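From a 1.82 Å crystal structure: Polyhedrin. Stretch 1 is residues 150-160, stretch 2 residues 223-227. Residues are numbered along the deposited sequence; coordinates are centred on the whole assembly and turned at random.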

# COMPACT_ATOMS: atom_id res chain seq x y z
N MET A 150 -2.63 -16.27 -20.84
CA MET A 150 -3.11 -14.98 -21.34
C MET A 150 -2.94 -14.96 -22.85
O MET A 150 -1.89 -15.31 -23.37
CB MET A 150 -2.32 -13.84 -20.70
CG MET A 150 -2.27 -13.91 -19.18
SD MET A 150 -1.56 -12.42 -18.43
CE MET A 150 -2.74 -11.18 -18.97
N MET A 151 -3.99 -14.54 -23.54
CA MET A 151 -3.99 -14.54 -25.00
C MET A 151 -3.00 -13.50 -25.53
O MET A 151 -3.07 -12.32 -25.20
CB MET A 151 -5.40 -14.28 -25.52
CG MET A 151 -6.41 -15.31 -25.04
SD MET A 151 -8.11 -14.94 -25.49
CE MET A 151 -8.52 -13.70 -24.26
N LYS A 152 -2.07 -13.97 -26.37
CA LYS A 152 -0.99 -13.13 -26.86
C LYS A 152 -1.48 -12.20 -27.97
O LYS A 152 -2.01 -12.66 -28.98
CB LYS A 152 0.15 -14.01 -27.37
CG LYS A 152 1.44 -13.26 -27.69
CD LYS A 152 2.60 -14.22 -27.95
CE LYS A 152 3.83 -13.47 -28.43
NZ LYS A 152 5.04 -14.34 -28.52
N CYS A 153 -1.30 -10.90 -27.77
CA CYS A 153 -1.68 -9.91 -28.77
C CYS A 153 -0.45 -9.46 -29.54
O CYS A 153 -0.55 -9.10 -30.72
CB CYS A 153 -2.33 -8.70 -28.09
SG CYS A 153 -3.93 -9.05 -27.34
N SER A 154 0.70 -9.48 -28.88
CA SER A 154 1.96 -9.10 -29.50
C SER A 154 3.10 -9.45 -28.56
O SER A 154 2.89 -10.07 -27.52
CB SER A 154 1.99 -7.61 -29.80
OG SER A 154 2.12 -6.86 -28.60
N ALA A 155 4.30 -9.04 -28.93
CA ALA A 155 5.47 -9.21 -28.08
C ALA A 155 5.38 -8.32 -26.84
O ALA A 155 6.09 -8.54 -25.86
CB ALA A 155 6.73 -8.91 -28.86
N LEU A 156 4.51 -7.31 -26.89
CA LEU A 156 4.40 -6.34 -25.80
C LEU A 156 3.22 -6.60 -24.86
O LEU A 156 3.24 -6.15 -23.71
CB LEU A 156 4.26 -4.92 -26.36
CG LEU A 156 5.51 -4.05 -26.45
CD1 LEU A 156 5.09 -2.62 -26.71
CD2 LEU A 156 6.35 -4.14 -25.19
N GLY A 157 2.19 -7.30 -25.33
CA GLY A 157 0.96 -7.38 -24.56
C GLY A 157 0.21 -8.69 -24.67
O GLY A 157 0.15 -9.31 -25.73
N ARG A 158 -0.39 -9.10 -23.55
CA ARG A 158 -1.26 -10.26 -23.51
C ARG A 158 -2.54 -9.91 -22.76
O ARG A 158 -2.55 -8.97 -21.96
CB ARG A 158 -0.55 -11.45 -22.85
CG ARG A 158 0.79 -11.78 -23.49
CD ARG A 158 1.30 -13.15 -23.10
NE ARG A 158 2.58 -13.45 -23.73
CZ ARG A 158 3.29 -14.55 -23.50
NH1 ARG A 158 2.86 -15.47 -22.65
NH2 ARG A 158 4.45 -14.73 -24.13
N PHE A 159 -3.60 -10.68 -23.01
CA PHE A 159 -4.94 -10.32 -22.57
C PHE A 159 -5.64 -11.55 -21.99
O PHE A 159 -5.64 -12.61 -22.61
CB PHE A 159 -5.71 -9.76 -23.77
CG PHE A 159 -7.01 -9.10 -23.41
CD1 PHE A 159 -7.04 -7.80 -22.94
CD2 PHE A 159 -8.21 -9.77 -23.59
CE1 PHE A 159 -8.25 -7.19 -22.63
CE2 PHE A 159 -9.41 -9.16 -23.29
CZ PHE A 159 -9.43 -7.87 -22.80
N LEU A 160 -6.23 -11.41 -20.81
CA LEU A 160 -6.86 -12.54 -20.13
C LEU A 160 -8.33 -12.24 -19.79
O LEU A 160 -8.65 -11.17 -19.29
CB LEU A 160 -6.11 -12.88 -18.85
CG LEU A 160 -6.64 -14.06 -18.04
CD1 LEU A 160 -6.38 -15.38 -18.76
CD2 LEU A 160 -6.01 -14.09 -16.66
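Stretch 2 (223-227) LCYID

Stretch 1 folds back on itself as a hairpin, and stretch 2 lies across one side of it. The hairpin is established by backbone hydrogen bonds: Met151 N to Phe159 O at 2.7 Å and Phe159 N to Met151 O at 2.8 Å join its two strands, while Cys153 N and Ser154 N both reach Gly157 O, at 3.0 and 3.2 Å. Within the turn, Ser154 OG accepts from Leu156 N at 3.0 Å. The CA-to-CB bonds of Met151, Cys153 and Phe159 point toward stretch 2, those of Lys152, Arg158 and Leu160 away.

Stretch 2 is extended throughout, with phi between -150° and -67° and psi between 135° and 179° except at Ile226, where it is 123°; Tyr225 and Ile226 form a short strand. No hydrogen bond links the two stretches, so this is packing of side chains and backbone surfaces rather than extension of a sheet. The register gives the direction: Gly157 CA lies 5.7 Å from Cys224 CA, and Phe159 CA lies 6.5 Å from Tyr225 CA. Stretch 2 therefore advances in the same general sense as the 157-160 strand, although two pairs define a trend rather than a crossing angle.

Leu223 leads in without contact; its CA-to-CB bond points sideways and its side chain does not touch stretch 1. Cys224 begins the interface. Its CA-to-CB bond points toward the hairpin and chi1 is 73° (p), which brings Cys224 SG to 3.3 Å from Arg158 O and 3.7 Å from Gly157 C. The absence of a side chain at Gly157 matters here: an ideal CB on that residue would point toward stretch 2 and lie a tight 3.1 Å from Cys224 SG. Just past the first strand, Cys224 CB lies 3.7 Å from both Cys153 CB and Cys153 SG, and Cys224 SG is 3.8 Å from Cys153 SG, a packing contact. Cys224 O also approaches Phe159 CD1, at 3.5 Å.

Tyr225 turns its CA-to-CB bond away, in contrast to Cys224 and Ile226 beside it, yet its ring still borders Phe159, with Tyr225 CD1 3.6 Å from Phe159 CE1. The ring centroids are 5.3 Å apart and the planes meet at 79°, an oblique arrangement. Backbone completes the contact, for Tyr225 C and Ile226 N lie over one face of the Phe159 ring.

The CA-to-CB bond of Ile226 points back toward the hairpin and, with Cys224, this residue has the most area covered by stretch 1. Its side chain touches three residues of stretch 1: Ile226 CG1 lies 3.7 Å from Cys153 SG and 3.6 Å from Phe159 CD2, while Ile226 CD1 lies 3.8 Å from Met151 CB. It consequently touches both strands of the hairpin. Its carbonyl also nears the aromatic ring, with Ile226 O 3.5 Å from Phe159 CE2. Asp227 lies beyond the contact, with its CA-to-CB bond pointing away. In all, 375 Å² is buried, both sides summed.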

# COMPACT_ATOMS: atom_id res chain seq x y z
N LEU A 223 -2.90 -0.03 -24.87
CA LEU A 223 -2.91 -1.24 -24.07
C LEU A 223 -3.66 -2.28 -24.88
O LEU A 223 -4.67 -1.96 -25.50
CB LEU A 223 -3.62 -0.98 -22.74
CG LEU A 223 -3.05 0.18 -21.92
CD1 LEU A 223 -3.95 0.54 -20.75
CD2 LEU A 223 -1.64 -0.17 -21.44
N CYS A 224 -3.18 -3.52 -24.89
CA CYS A 224 -3.78 -4.52 -25.77
C CYS A 224 -5.20 -4.84 -25.33
O CYS A 224 -5.52 -4.83 -24.14
CB CYS A 224 -2.92 -5.79 -25.85
SG CYS A 224 -2.94 -6.84 -24.39
N TYR A 225 -6.06 -5.11 -26.30
CA TYR A 225 -7.45 -5.40 -26.02
C TYR A 225 -8.03 -6.34 -27.06
O TYR A 225 -7.82 -6.16 -28.26
CB TYR A 225 -8.28 -4.12 -25.99
CG TYR A 225 -9.72 -4.36 -25.63
CD1 TYR A 225 -10.10 -4.63 -24.32
CD2 TYR A 225 -10.71 -4.34 -26.61
CE1 TYR A 225 -11.42 -4.87 -23.99
CE2 TYR A 225 -12.04 -4.57 -26.28
CZ TYR A 225 -12.39 -4.83 -24.98
OH TYR A 225 -13.70 -5.06 -24.65
N ILE A 226 -8.76 -7.34 -26.59
CA ILE A 226 -9.51 -8.24 -27.46
C ILE A 226 -10.98 -8.05 -27.13
O ILE A 226 -11.39 -8.21 -25.98
CB ILE A 226 -9.10 -9.71 -27.22
CG1 ILE A 226 -7.57 -9.83 -27.17
CG2 ILE A 226 -9.69 -10.60 -28.30
CD1 ILE A 226 -7.07 -11.25 -27.10
N ASP A 227 -11.78 -7.69 -28.13
CA ASP A 227 -13.17 -7.33 -27.87
C ASP A 227 -14.06 -8.55 -27.69
O ASP A 227 -13.60 -9.68 -27.77
CB ASP A 227 -13.71 -6.42 -28.98
CG ASP A 227 -13.74 -7.09 -30.34
OD1 ASP A 227 -14.05 -8.30 -30.42
OD2 ASP A 227 -13.46 -6.40 -31.35